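PDB 3ZHC: phytase from Citrobacter braakii, which belongs to branch 2 of the histidine phosphatase superfamily, whose fold joins an alpha/beta domain built on a central sheet to a largely helical part. Local coordinates for residues B[52-57]-B[192-197]; B[142-147]-B[308-313]; B[148-153]-B[286-291]. The protein carries 2 engineered substitutions. All coordinates share one frame; numbering follows the deposited sequence. Where two conformers were deposited one is given.

How the contacts relate
Contact 1 stands apart from the other two: its centre is about 43 Å from that of contact 2 and about 38 Å from that of contact 3, in a partly buried, peripheral region beside helix 231-247. Contacts 2 and 3 are buried, with centres about 13 Å apart, and they touch; segments 142-147 and 148-153 are consecutive in one loop, and Leu146 of contact 2 packs on Pro291 of contact 3. Their chemistry differs. Contact 2 ties the loop to a hairpin turn through a carboxylate, whereas contact 3 lays it on helix 282-301 by apolar packing. Contact 1 mixes both kinds, joining the chain that follows two helices by one hydroxyl-carbonyl bond and the packing of a proline ring on carbonyls.

Contact 1. Residues B[52-57]-B[192-197]; sequences KNVTPD and LNFSQS. Unlike the reference sequence in segment 52-57: Asn53 (reference Asp). With FMT (formic acid), chain P.
Val54, Pro56 and Leu192 bury the most surface where the loop leaving helix 49-53 meets the end of helix 182-192. Asn193, with positive phi, is the C-prime residue of a Schellman motif closing that second helix, and a short 3-10 turn, 194-196, follows it. Val54 meets this turn with its backbone and its side chain: Val54 O lies 3.4 Å from Phe194 CD1, in the ring plane at its edge, while Val54 CG1, anti to the carbonyl carbon, touches Phe194 CE1 at 4.1 Å, the two side chains crossing obliquely. Leu192 shares the same carbonyl, its CB 3.6 Å from Val54 O, and its CD2 is 4.1 Å from Thr55 CB. The puckered Pro56 ring rests on two carbonyls, with CD 3.1 Å from Asn193 O and CB 3.6 Å from Gln196 O. Beside these three, Thr55 supplies the direct bond. Its OG1, anti to the backbone N (chi1 176°), donates to Leu192 O at 2.7 Å, on a lone pair in the carbonyl plane with a C=O...donor angle of 140°. The same OG1 accepts from Asp57 N at 3.1 Å, an ST turn, so the Thr55 hydroxyl is used in both senses. A water links Asp57 OD2 to Asn193 ND2, and Asp57 also forms a salt bridge with Arg257. Helix 231-247 lies against Val54 and Leu192 through Leu238, while helix 211-214 meets Leu192 and Phe194 through Leu211.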
ATOM      1  N   LYS B  52       0.389 -25.021  17.585  1.00 14.47           N
ATOM      2  CA  LYS B  52      -0.434 -25.277  18.759  1.00 14.77           C
ATOM      3  C   LYS B  52       0.013 -24.458  19.977  1.00 14.91           C
ATOM      4  O   LYS B  52      -0.817 -23.990  20.711  1.00 15.11           O
ATOM      5  CB  LYS B  52      -0.429 -26.761  19.110  1.00 14.79           C
ATOM      6  CG  LYS B  52      -1.087 -27.638  18.085  1.00 15.17           C
ATOM      7  CD  LYS B  52      -0.942 -29.081  18.479  1.00 15.80           C
ATOM      8  CE  LYS B  52      -1.416 -30.008  17.415  1.00 16.05           C
ATOM      9  NZ  LYS B  52      -1.113 -31.409  17.828  1.00 16.10           N
ATOM     10  N   ASN B  53       1.330 -24.292  20.160  1.00 15.05           N
ATOM     11  CA  ASN B  53       1.890 -23.607  21.348  1.00 15.06           C
ATOM     12  C   ASN B  53       2.040 -22.066  21.264  1.00 14.83           C
ATOM     13  O   ASN B  53       2.463 -21.441  22.255  1.00 14.93           O
ATOM     14  CB  ASN B  53       3.227 -24.268  21.736  1.00 15.23           C
ATOM     15  CG  ASN B  53       3.054 -25.762  22.147  1.00 16.06           C
ATOM     16  OD1 ASN B  53       2.115 -26.128  22.869  1.00 17.31           O
ATOM     17  ND2 ASN B  53       3.953 -26.602  21.683  1.00 17.18           N
ATOM     18  N   VAL B  54       1.698 -21.464  20.117  1.00 14.52           N
ATOM     19  CA  VAL B  54       1.697 -19.960  19.969  1.00 14.24           C
ATOM     20  C   VAL B  54       0.301 -19.360  20.207  1.00 14.18           C
ATOM     21  O   VAL B  54       0.096 -18.168  20.017  1.00 14.23           O
ATOM     22  CB  VAL B  54       2.295 -19.471  18.608  1.00 14.13           C
ATOM     23  CG1 VAL B  54       3.756 -19.857  18.528  1.00 13.80           C
ATOM     24  CG2 VAL B  54       1.505 -20.012  17.430  1.00 13.77           C
ATOM     25  N   THR B  55      -0.654 -20.191  20.623  1.00 14.06           N
ATOM     26  CA  THR B  55      -1.960 -19.703  21.045  1.00 13.98           C
ATOM     27  C   THR B  55      -2.534 -20.605  22.131  1.00 14.00           C
ATOM     28  O   THR B  55      -2.350 -21.822  22.068  1.00 14.17           O
ATOM     29  CB  THR B  55      -2.943 -19.603  19.860  1.00 14.04           C
ATOM     30  OG1 THR B  55      -4.230 -19.200  20.337  1.00 13.70           O
ATOM     31  CG2 THR B  55      -3.059 -20.956  19.081  1.00 13.78           C
ATOM     32  N   PRO B  56      -3.230 -20.016  23.147  1.00 13.93           N
ATOM     33  CA  PRO B  56      -3.925 -20.863  24.126  1.00 13.97           C
ATOM     34  C   PRO B  56      -5.195 -21.529  23.551  1.00 13.93           C
ATOM     35  O   PRO B  56      -5.747 -22.415  24.180  1.00 14.20           O
ATOM     36  CB  PRO B  56      -4.301 -19.876  25.231  1.00 13.97           C
ATOM     37  CG  PRO B  56      -4.456 -18.587  24.512  1.00 13.88           C
ATOM     38  CD  PRO B  56      -3.383 -18.588  23.484  1.00 13.81           C
ATOM     39  N   ASP B  57      -5.639 -21.108  22.375  1.00 13.93           N
ATOM     40  CA  ASP B  57      -6.835 -21.681  21.746  1.00 13.98           C
ATOM     41  C   ASP B  57      -6.483 -22.881  20.877  1.00 13.87           C
ATOM     42  O   ASP B  57      -5.318 -23.172  20.665  1.00 13.77           O
ATOM     43  CB  ASP B  57      -7.548 -20.589  20.976  1.00 14.00           C
ATOM     44  CG  ASP B  57      -7.975 -19.447  21.893  1.00 14.54           C
ATOM     45  OD1 ASP B  57      -8.878 -19.667  22.711  1.00 15.84           O
ATOM     46  OD2 ASP B  57      -7.406 -18.350  21.812  1.00 14.77           O
ATOM     47  N   LEU B 192      -3.916 -14.289  17.948  1.00 14.34           N
ATOM     48  CA  LEU B 192      -3.541 -15.545  18.581  1.00 14.48           C
ATOM     49  C   LEU B 192      -3.697 -15.546  20.113  1.00 14.81           C
ATOM     50  O   LEU B 192      -3.662 -16.603  20.719  1.00 14.49           O
ATOM     51  CB  LEU B 192      -2.064 -15.862  18.286  1.00 14.37           C
ATOM     52  CG  LEU B 192      -1.588 -16.158  16.875  1.00 13.82           C
ATOM     53  CD1 LEU B 192      -0.078 -16.107  16.837  1.00 12.91           C
ATOM     54  CD2 LEU B 192      -2.096 -17.502  16.420  1.00 13.31           C
ATOM     55  N   ASN B 193      -3.860 -14.354  20.722  1.00 15.44           N
ATOM     56  CA  ASN B 193      -3.752 -14.157  22.191  1.00 16.00           C
ATOM     57  C   ASN B 193      -2.431 -14.785  22.633  1.00 16.27           C
ATOM     58  O   ASN B 193      -2.384 -15.612  23.527  1.00 16.05           O
ATOM     59  CB  ASN B 193      -4.977 -14.699  22.961  1.00 16.17           C
ATOM     60  CG  ASN B 193      -5.087 -14.118  24.401  1.00 17.42           C
ATOM     61  OD1 ASN B 193      -4.534 -13.031  24.705  1.00 19.31           O
ATOM     62  ND2 ASN B 193      -5.811 -14.846  25.295  1.00 18.36           N
ATOM     63  N   PHE B 194      -1.360 -14.352  21.947  1.00 16.79           N
ATOM     64  CA  PHE B 194      -0.003 -14.910  22.076  1.00 17.33           C
ATOM     65  C   PHE B 194       0.563 -14.829  23.484  1.00 17.99           C
ATOM     66  O   PHE B 194       1.193 -15.780  23.935  1.00 17.81           O
ATOM     67  CB  PHE B 194       0.946 -14.212  21.056  1.00 17.27           C
ATOM     68  CG  PHE B 194       2.376 -14.704  21.095  1.00 16.93           C
ATOM     69  CD1 PHE B 194       2.688 -16.021  20.742  1.00 16.54           C
ATOM     70  CD2 PHE B 194       3.427 -13.835  21.474  1.00 16.80           C
ATOM     71  CE1 PHE B 194       4.020 -16.488  20.767  1.00 16.58           C
ATOM     72  CE2 PHE B 194       4.757 -14.287  21.501  1.00 16.53           C
ATOM     73  CZ  PHE B 194       5.060 -15.618  21.149  1.00 16.56           C
ATOM     74  N   SER B 195       0.323 -13.692  24.160  1.00 18.76           N
ATOM     75  CA  SER B 195       0.784 -13.455  25.553  0.50 19.27           C
ATOM     76  C   SER B 195       0.349 -14.546  26.541  1.00 19.70           C
ATOM     77  O   SER B 195       1.041 -14.812  27.517  1.00 19.69           O
ATOM     78  CB  SER B 195       0.279 -12.091  26.065  0.50 19.22           C
ATOM     79  OG  SER B 195       0.838 -11.028  25.323  0.50 19.32           O
ATOM     80  N   GLN B 196      -0.814 -15.163  26.280  1.00 20.68           N
ATOM     81  CA  GLN B 196      -1.363 -16.223  27.137  1.00 21.86           C
ATOM     82  C   GLN B 196      -1.042 -17.658  26.655  1.00 22.61           C
ATOM     83  O   GLN B 196      -1.563 -18.612  27.218  1.00 22.65           O
ATOM     84  CB  GLN B 196      -2.879 -16.053  27.268  1.00 22.01           C
ATOM     85  CG  GLN B 196      -3.346 -14.648  27.633  1.00 22.99           C
ATOM     86  CD  GLN B 196      -2.699 -14.124  28.885  1.00 24.39           C
ATOM     87  OE1 GLN B 196      -2.042 -13.060  28.868  1.00 25.56           O
ATOM     88  NE2 GLN B 196      -2.855 -14.862  29.988  1.00 24.97           N
ATOM     89  N   SER B 197      -0.189 -17.802  25.625  1.00 23.64           N
ATOM     90  CA  SER B 197       0.182 -19.127  25.083  1.00 24.44           C
ATOM     91  C   SER B 197       1.369 -19.756  25.836  1.00 25.39           C
ATOM     92  O   SER B 197       2.042 -19.089  26.625  1.00 25.38           O
ATOM     93  CB  SER B 197       0.512 -19.030  23.584  1.00 24.42           C
ATOM     94  OG  SER B 197       1.752 -18.365  23.354  1.00 24.09           O
TER
HETATM   95  C   FMT P1414      -1.199 -10.979  22.708  1.00 24.47           C
HETATM   96  O1  FMT P1414      -1.601  -9.897  22.371  1.00 24.70           O
HETATM   97  O2  FMT P1414       0.001 -11.219  22.718  1.00 24.41           O
HETATM   98  O   HOH W   1      -7.685 -16.982  24.140  1.00 12.92           O

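Contact 2. Residues B[142-147]-B[308-313]; sequences KNDPLF and NRYGIK
An Asx turn at Asp144 faces the turn of the beta hairpin of strands 305-307 and 312-314, where Gly311 and Ile312 form a G1 beta bulge opposite Glu307. The carboxylate of Asp144, CG anti to the backbone N, is the hub. Its OD1 accepts three donors. Arg309 NH2 comes to Asp144 OD1 at 3.1 Å on the syn lone pair, and Arg309 NH1 at 3.2 Å from above the carboxylate plane, so the guanidinium grips one oxygen end-on with two nitrogens in a salt bridge. The two planes stand 75° apart, although OD1 stays near the guanidinium plane. The third donor, Leu146 N, closes the Asx turn onto Asp144 OD1 at 3.2 Å from above the carboxylate. Three donors on one oxygen, two of them from a cation, would be expected to favour the ionised acid. The Arg309 chain, bent at chi3, reaches this site, while its backbone N is bonded to Glu307 OE2. Leu146 CB lies near Arg309 NH2, CD2 meets Tyr310 OH, and the side chain also touches Ile108 and Pro291. The remaining oxygen is satisfied tip to tip: Tyr310 OH donates to Asp144 OD2 at 2.7 Å, on its syn lone pair and at the ring's edge.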
ATOM      1  N   LYS B 142       7.163 -38.144  -7.956  1.00 36.01           N
ATOM      2  CA  LYS B 142       8.213 -37.187  -8.385  1.00 35.51           C
ATOM      3  C   LYS B 142       7.648 -35.748  -8.626  1.00 34.71           C
ATOM      4  O   LYS B 142       6.404 -35.539  -8.611  1.00 34.89           O
ATOM      5  CB  LYS B 142       8.932 -37.769  -9.656  1.00 35.63           C
ATOM      6  CG  LYS B 142      10.425 -37.392  -9.863  1.00 36.15           C
ATOM      7  CD  LYS B 142      10.658 -36.432 -11.036  1.00 36.63           C
ATOM      8  CE  LYS B 142      12.169 -36.210 -11.298  1.00 36.83           C
ATOM      9  NZ  LYS B 142      12.902 -37.460 -11.701  1.00 36.94           N
ATOM     10  N   ASN B 143       8.551 -34.770  -8.832  1.00 33.56           N
ATOM     11  CA  ASN B 143       8.141 -33.356  -9.054  1.00 32.62           C
ATOM     12  C   ASN B 143       8.110 -32.960 -10.532  1.00 31.49           C
ATOM     13  O   ASN B 143       8.873 -33.499 -11.342  1.00 31.48           O
ATOM     14  CB  ASN B 143       9.037 -32.375  -8.268  1.00 32.72           C
ATOM     15  CG  ASN B 143      10.388 -32.120  -8.935  1.00 33.07           C
ATOM     16  OD1 ASN B 143      11.233 -33.026  -9.054  1.00 33.80           O
ATOM     17  ND2 ASN B 143      10.601 -30.873  -9.371  1.00 32.94           N
ATOM     18  N   ASP B 144       7.221 -32.014 -10.865  1.00 30.05           N
ATOM     19  CA  ASP B 144       7.113 -31.476 -12.219  1.00 28.98           C
ATOM     20  C   ASP B 144       8.001 -30.221 -12.284  1.00 28.17           C
ATOM     21  O   ASP B 144       7.675 -29.226 -11.646  1.00 28.00           O
ATOM     22  CB  ASP B 144       5.657 -31.150 -12.570  1.00 28.76           C
ATOM     23  CG  ASP B 144       5.467 -30.761 -14.045  1.00 28.13           C
ATOM     24  OD1 ASP B 144       6.426 -30.289 -14.705  1.00 27.46           O
ATOM     25  OD2 ASP B 144       4.351 -30.925 -14.540  1.00 26.81           O
ATOM     26  N   PRO B 145       9.121 -30.264 -13.069  1.00 27.23           N
ATOM     27  CA  PRO B 145      10.071 -29.119 -13.134  1.00 26.65           C
ATOM     28  C   PRO B 145       9.520 -27.795 -13.711  1.00 26.07           C
ATOM     29  O   PRO B 145      10.128 -26.756 -13.497  1.00 25.94           O
ATOM     30  CB  PRO B 145      11.214 -29.660 -14.022  1.00 26.66           C
ATOM     31  CG  PRO B 145      10.606 -30.743 -14.803  1.00 26.92           C
ATOM     32  CD  PRO B 145       9.549 -31.361 -13.959  1.00 27.17           C
ATOM     33  N   LEU B 146       8.394 -27.837 -14.434  1.00 25.44           N
ATOM     34  CA  LEU B 146       7.722 -26.605 -14.915  1.00 25.03           C
ATOM     35  C   LEU B 146       7.357 -25.684 -13.758  1.00 24.67           C
ATOM     36  O   LEU B 146       7.435 -24.467 -13.885  1.00 24.48           O
ATOM     37  CB  LEU B 146       6.450 -26.937 -15.715  1.00 24.92           C
ATOM     38  CG  LEU B 146       5.616 -25.783 -16.295  1.00 24.92           C
ATOM     39  CD1 LEU B 146       6.432 -25.029 -17.327  1.00 24.46           C
ATOM     40  CD2 LEU B 146       4.305 -26.286 -16.898  1.00 24.59           C
ATOM     41  N   PHE B 147       6.960 -26.294 -12.637  1.00 24.36           N
ATOM     42  CA  PHE B 147       6.567 -25.580 -11.425  1.00 24.15           C
ATOM     43  C   PHE B 147       7.698 -25.431 -10.407  1.00 24.41           C
ATOM     44  O   PHE B 147       7.652 -24.520  -9.597  1.00 24.21           O
ATOM     45  CB  PHE B 147       5.368 -26.290 -10.786  1.00 23.90           C
ATOM     46  CG  PHE B 147       4.194 -26.399 -11.707  1.00 22.84           C
ATOM     47  CD1 PHE B 147       3.259 -25.364 -11.791  1.00 21.78           C
ATOM     48  CD2 PHE B 147       4.021 -27.535 -12.516  1.00 21.84           C
ATOM     49  CE1 PHE B 147       2.147 -25.459 -12.670  1.00 21.38           C
ATOM     50  CE2 PHE B 147       2.925 -27.639 -13.392  1.00 21.53           C
ATOM     51  CZ  PHE B 147       1.982 -26.592 -13.465  1.00 21.05           C
ATOM     52  N   ASN B 308       6.087 -31.342 -25.931  1.00 34.47           N
ATOM     53  CA  ASN B 308       6.697 -32.674 -25.848  1.00 34.31           C
ATOM     54  C   ASN B 308       6.423 -33.458 -24.550  1.00 33.85           C
ATOM     55  O   ASN B 308       6.294 -34.687 -24.599  1.00 33.99           O
ATOM     56  CB  ASN B 308       8.229 -32.553 -26.068  1.00 34.47           C
ATOM     57  CG  ASN B 308       8.593 -31.683 -27.309  1.00 35.25           C
ATOM     58  OD1 ASN B 308       8.115 -31.931 -28.428  1.00 36.30           O
ATOM     59  ND2 ASN B 308       9.438 -30.657 -27.093  1.00 35.95           N
ATOM     60  N   ARG B 309       6.334 -32.759 -23.404  1.00 33.19           N
ATOM     61  CA  ARG B 309       6.170 -33.442 -22.061  1.00 32.62           C
ATOM     62  C   ARG B 309       4.745 -33.834 -21.693  1.00 32.05           C
ATOM     63  O   ARG B 309       4.552 -34.798 -20.948  1.00 32.06           O
ATOM     64  CB  ARG B 309       6.766 -32.595 -20.931  1.00 32.65           C
ATOM     65  CG  ARG B 309       8.207 -32.217 -21.169  1.00 32.50           C
ATOM     66  CD  ARG B 309       8.887 -31.651 -19.939  1.00 32.43           C
ATOM     67  NE  ARG B 309       8.094 -30.608 -19.306  1.00 32.41           N
ATOM     68  CZ  ARG B 309       7.512 -30.663 -18.097  1.00 32.14           C
ATOM     69  NH1 ARG B 309       7.609 -31.731 -17.276  1.00 32.07           N
ATOM     70  NH2 ARG B 309       6.821 -29.615 -17.695  1.00 32.33           N
ATOM     71  N   TYR B 310       3.762 -33.079 -22.201  1.00 31.36           N
ATOM     72  CA  TYR B 310       2.326 -33.350 -21.973  1.00 30.77           C
ATOM     73  C   TYR B 310       1.589 -33.860 -23.235  1.00 30.38           C
ATOM     74  O   TYR B 310       0.570 -34.522 -23.111  1.00 30.44           O
ATOM     75  CB  TYR B 310       1.618 -32.087 -21.435  1.00 30.62           C
ATOM     76  CG  TYR B 310       2.311 -31.470 -20.232  1.00 30.22           C
ATOM     77  CD1 TYR B 310       2.156 -32.009 -18.954  1.00 29.88           C
ATOM     78  CD2 TYR B 310       3.132 -30.345 -20.376  1.00 29.99           C
ATOM     79  CE1 TYR B 310       2.814 -31.429 -17.825  1.00 29.74           C
ATOM     80  CE2 TYR B 310       3.789 -29.760 -19.269  1.00 29.78           C
ATOM     81  CZ  TYR B 310       3.626 -30.304 -18.007  1.00 29.54           C
ATOM     82  OH  TYR B 310       4.261 -29.732 -16.957  1.00 28.85           O
ATOM     83  N   GLY B 311       2.105 -33.553 -24.431  1.00 29.87           N
ATOM     84  CA  GLY B 311       1.457 -33.953 -25.696  1.00 29.47           C
ATOM     85  C   GLY B 311       0.309 -33.020 -26.069  1.00 29.03           C
ATOM     86  O   GLY B 311      -0.755 -33.483 -26.489  1.00 29.06           O
ATOM     87  N   ILE B 312       0.530 -31.712 -25.905  1.00 28.40           N
ATOM     88  CA  ILE B 312      -0.451 -30.686 -26.244  1.00 27.93           C
ATOM     89  C   ILE B 312      -0.042 -30.079 -27.569  1.00 27.57           C
ATOM     90  O   ILE B 312       1.108 -29.710 -27.747  1.00 27.43           O
ATOM     91  CB  ILE B 312      -0.552 -29.581 -25.139  1.00 27.87           C
ATOM     92  CG1 ILE B 312      -1.097 -30.180 -23.834  1.00 27.86           C
ATOM     93  CG2 ILE B 312      -1.435 -28.420 -25.593  1.00 27.63           C
ATOM     94  CD1 ILE B 312      -1.112 -29.220 -22.675  1.00 27.74           C
ATOM     95  N   LYS B 313      -0.988 -29.984 -28.501  1.00 27.20           N
ATOM     96  CA  LYS B 313      -0.728 -29.371 -29.793  1.00 26.99           C
ATOM     97  C   LYS B 313      -0.988 -27.885 -29.666  1.00 26.41           C
ATOM     98  O   LYS B 313      -2.140 -27.451 -29.678  1.00 26.42           O
ATOM     99  CB  LYS B 313      -1.603 -29.991 -30.890  1.00 27.16           C
ATOM    100  CG  LYS B 313      -1.309 -31.503 -31.162  1.00 27.94           C
ATOM    101  CD  LYS B 313       0.067 -31.729 -31.810  1.00 28.85           C
ATOM    102  CE  LYS B 313       0.256 -33.196 -32.266  1.00 29.32           C
ATOM    103  NZ  LYS B 313       1.650 -33.438 -32.795  1.00 29.84           N
TER

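Contact 3. Residues B[148-153]-B[286-291]; sequences NPVKMG and RSRATP
Apolar contact carries most of this meeting between the short 3-10 turn 149-151 and helix 282-301. Pro149 leads it, with the largest buried area of any residue here. One of its contacts is with a second proline: CB and CG of Pro149 meet CG and CD of Pro291, and Pro149 CB lies 3.7 Å from Pro291 CG. Val150 adds another apolar point. Its CG2, anti to the carbonyl carbon, rests 3.6 Å from Arg288 CG, and the two side chains cross at about a right angle. Arg288 is extended from CG to NE; it brings its CG across Val150 CG2 and carries the guanidinium onward, where NH1 makes a weak hydrogen bond to Gln279.

The next group is ring against backbone. Pro149 CG sits 3.5 Å from both Ser287 O and Arg288 O, straddling two successive carbonyls of the helix. The helix is kinked where Ser287 N and Pro291 N lack the bond to the turn before, the latter because proline has no N-H. Ser287 O receives a weak bond from Thr290 N at 3.5 Å.

Polar bonds run within each segment rather than between them. Met152 N donates to Pro149 O at 2.8 Å, holding the 3-10 turn in shape. On the helix, Thr290 OG1 donates to Arg286 O at 2.6 Å, in the carbonyl plane, and the same hydroxyl accepts from Val426 N. Lys151 NZ and Arg288 NH2, of like charge, are 5.5 Å apart.

On another face of the helix, Ala289 packs against helix 325-335. What results is a 3-10 turn, begun by Pro149, packed on the kinked part of helix 282-301 inside the histidine phosphatase fold.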
ATOM      1  N   ASN B 148       8.704 -26.327 -10.453  1.00 24.82           N
ATOM      2  CA  ASN B 148       9.833 -26.330  -9.499  1.00 25.21           C
ATOM      3  C   ASN B 148      11.177 -26.694 -10.185  1.00 25.18           C
ATOM      4  O   ASN B 148      11.721 -27.784  -9.947  1.00 25.05           O
ATOM      5  CB  ASN B 148       9.566 -27.334  -8.343  1.00 25.38           C
ATOM      6  CG  ASN B 148       8.259 -27.079  -7.607  1.00 26.36           C
ATOM      7  OD1 ASN B 148       8.126 -26.090  -6.863  1.00 28.13           O
ATOM      8  ND2 ASN B 148       7.260 -28.001  -7.799  1.00 27.45           N
ATOM      9  N   PRO B 149      11.717 -25.794 -11.034  1.00 25.32           N
ATOM     10  CA  PRO B 149      12.949 -26.117 -11.774  1.00 25.56           C
ATOM     11  C   PRO B 149      14.232 -26.210 -10.923  1.00 25.95           C
ATOM     12  O   PRO B 149      15.143 -26.929 -11.302  1.00 25.81           O
ATOM     13  CB  PRO B 149      13.057 -24.965 -12.778  1.00 25.45           C
ATOM     14  CG  PRO B 149      12.369 -23.871 -12.147  1.00 25.26           C
ATOM     15  CD  PRO B 149      11.240 -24.449 -11.373  1.00 25.35           C
ATOM     16  N   VAL B 150      14.292 -25.516  -9.784  1.00 26.53           N
ATOM     17  CA  VAL B 150      15.527 -25.522  -8.953  1.00 27.08           C
ATOM     18  C   VAL B 150      15.810 -26.934  -8.281  1.00 27.71           C
ATOM     19  O   VAL B 150      16.855 -27.125  -7.667  1.00 27.84           O
ATOM     20  CB  VAL B 150      15.562 -24.332  -7.934  1.00 27.07           C
ATOM     21  CG1 VAL B 150      16.959 -24.106  -7.425  1.00 27.11           C
ATOM     22  CG2 VAL B 150      15.060 -23.052  -8.585  1.00 26.94           C
ATOM     23  N   LYS B 151      14.865 -27.892  -8.426  1.00 28.44           N
ATOM     24  CA  LYS B 151      15.080 -29.311  -8.068  1.00 28.97           C
ATOM     25  C   LYS B 151      15.816 -30.097  -9.226  1.00 29.23           C
ATOM     26  O   LYS B 151      16.127 -31.262  -9.070  1.00 29.22           O
ATOM     27  CB  LYS B 151      13.762 -30.025  -7.729  1.00 29.08           C
ATOM     28  CG  LYS B 151      12.776 -29.252  -6.802  1.00 29.83           C
ATOM     29  CD  LYS B 151      13.380 -28.829  -5.468  1.00 30.80           C
ATOM     30  CE  LYS B 151      12.321 -28.109  -4.602  1.00 31.47           C
ATOM     31  NZ  LYS B 151      12.869 -27.626  -3.258  1.00 32.07           N
ATOM     32  N   MET B 152      16.066 -29.445 -10.373  1.00 29.61           N
ATOM     33  CA  MET B 152      16.860 -30.048 -11.464  1.00 29.80           C
ATOM     34  C   MET B 152      18.326 -29.893 -11.161  1.00 29.80           C
ATOM     35  O   MET B 152      18.726 -28.960 -10.450  1.00 29.95           O
ATOM     36  CB  MET B 152      16.576 -29.378 -12.808  1.00 29.92           C
ATOM     37  CG  MET B 152      15.137 -29.473 -13.283  1.00 30.51           C
ATOM     38  SD  MET B 152      14.982 -28.936 -15.001  1.00 31.57           S
ATOM     39  CE  MET B 152      15.498 -30.455 -15.822  1.00 31.72           C
ATOM     40  N   GLY B 153      19.138 -30.803 -11.700  1.00 29.76           N
ATOM     41  CA  GLY B 153      20.601 -30.736 -11.549  1.00 29.68           C
ATOM     42  C   GLY B 153      21.164 -29.529 -12.298  1.00 29.50           C
ATOM     43  O   GLY B 153      21.998 -28.793 -11.750  1.00 29.66           O
ATOM     44  N   ARG B 286      13.748 -15.310 -11.212  1.00 13.45           N
ATOM     45  CA  ARG B 286      14.240 -15.545 -12.589  1.00 13.67           C
ATOM     46  C   ARG B 286      14.426 -17.011 -12.879  1.00 13.69           C
ATOM     47  O   ARG B 286      13.939 -17.509 -13.881  1.00 13.72           O
ATOM     48  CB  ARG B 286      15.566 -14.809 -12.848  1.00 13.78           C
ATOM     49  CG  ARG B 286      15.449 -13.329 -13.067  1.00 14.37           C
ATOM     50  CD  ARG B 286      16.849 -12.688 -13.362  1.00 14.98           C
ATOM     51  NE  ARG B 286      17.430 -13.204 -14.620  1.00 15.31           N
ATOM     52  CZ  ARG B 286      18.635 -13.797 -14.792  1.00 15.33           C
ATOM     53  NH1 ARG B 286      19.507 -13.976 -13.791  1.00 15.39           N
ATOM     54  NH2 ARG B 286      18.976 -14.206 -16.022  1.00 15.61           N
ATOM     55  N   SER B 287      15.140 -17.697 -11.999  1.00 13.85           N
ATOM     56  CA  SER B 287      15.372 -19.148 -12.143  1.00 14.04           C
ATOM     57  C   SER B 287      14.067 -19.952 -12.066  1.00 13.97           C
ATOM     58  O   SER B 287      13.800 -20.781 -12.926  1.00 13.96           O
ATOM     59  CB  SER B 287      16.327 -19.631 -11.060  1.00 14.07           C
ATOM     60  OG  SER B 287      17.570 -18.920 -11.129  1.00 14.71           O
ATOM     61  N   ARG B 288      13.266 -19.681 -11.025  1.00 13.99           N
ATOM     62  CA  ARG B 288      12.019 -20.441 -10.762  1.00 14.06           C
ATOM     63  C   ARG B 288      10.915 -20.211 -11.784  1.00 13.81           C
ATOM     64  O   ARG B 288      10.183 -21.127 -12.096  1.00 13.63           O
ATOM     65  CB  ARG B 288      11.487 -20.178  -9.334  1.00 14.24           C
ATOM     66  CG  ARG B 288      12.175 -20.969  -8.273  1.00 15.43           C
ATOM     67  CD  ARG B 288      11.676 -20.602  -6.872  1.00 17.22           C
ATOM     68  NE  ARG B 288      12.203 -21.512  -5.824  1.00 18.87           N
ATOM     69  CZ  ARG B 288      12.232 -21.256  -4.493  1.00 19.86           C
ATOM     70  NH1 ARG B 288      11.764 -20.095  -3.985  1.00 20.12           N
ATOM     71  NH2 ARG B 288      12.740 -22.177  -3.652  1.00 20.43           N
ATOM     72  N   ALA B 289      10.805 -18.980 -12.296  1.00 13.76           N
ATOM     73  CA  ALA B 289       9.779 -18.631 -13.306  1.00 13.67           C
ATOM     74  C   ALA B 289      10.142 -19.015 -14.741  1.00 13.59           C
ATOM     75  O   ALA B 289       9.272 -18.938 -15.604  1.00 13.76           O
ATOM     76  CB  ALA B 289       9.457 -17.120 -13.250  1.00 13.59           C
ATOM     77  N   THR B 290      11.397 -19.426 -15.005  1.00 13.45           N
ATOM     78  CA  THR B 290      11.881 -19.655 -16.413  1.00 13.45           C
ATOM     79  C   THR B 290      11.022 -20.652 -17.258  1.00 13.40           C
ATOM     80  O   THR B 290      10.591 -20.279 -18.376  1.00 13.37           O
ATOM     81  CB  THR B 290      13.437 -19.999 -16.468  1.00 13.52           C
ATOM     82  OG1 THR B 290      14.191 -18.816 -16.162  1.00 13.66           O
ATOM     83  CG2 THR B 290      13.865 -20.511 -17.837  1.00 13.44           C
ATOM     84  N   PRO B 291      10.768 -21.887 -16.744  1.00 13.35           N
ATOM     85  CA  PRO B 291       9.915 -22.831 -17.487  1.00 13.30           C
ATOM     86  C   PRO B 291       8.518 -22.285 -17.809  1.00 13.30           C
ATOM     87  O   PRO B 291       8.060 -22.450 -18.925  1.00 13.49           O
ATOM     88  CB  PRO B 291       9.818 -24.024 -16.545  1.00 13.25           C
ATOM     89  CG  PRO B 291      11.002 -23.960 -15.747  1.00 13.31           C
ATOM     90  CD  PRO B 291      11.300 -22.521 -15.529  1.00 13.40           C
TER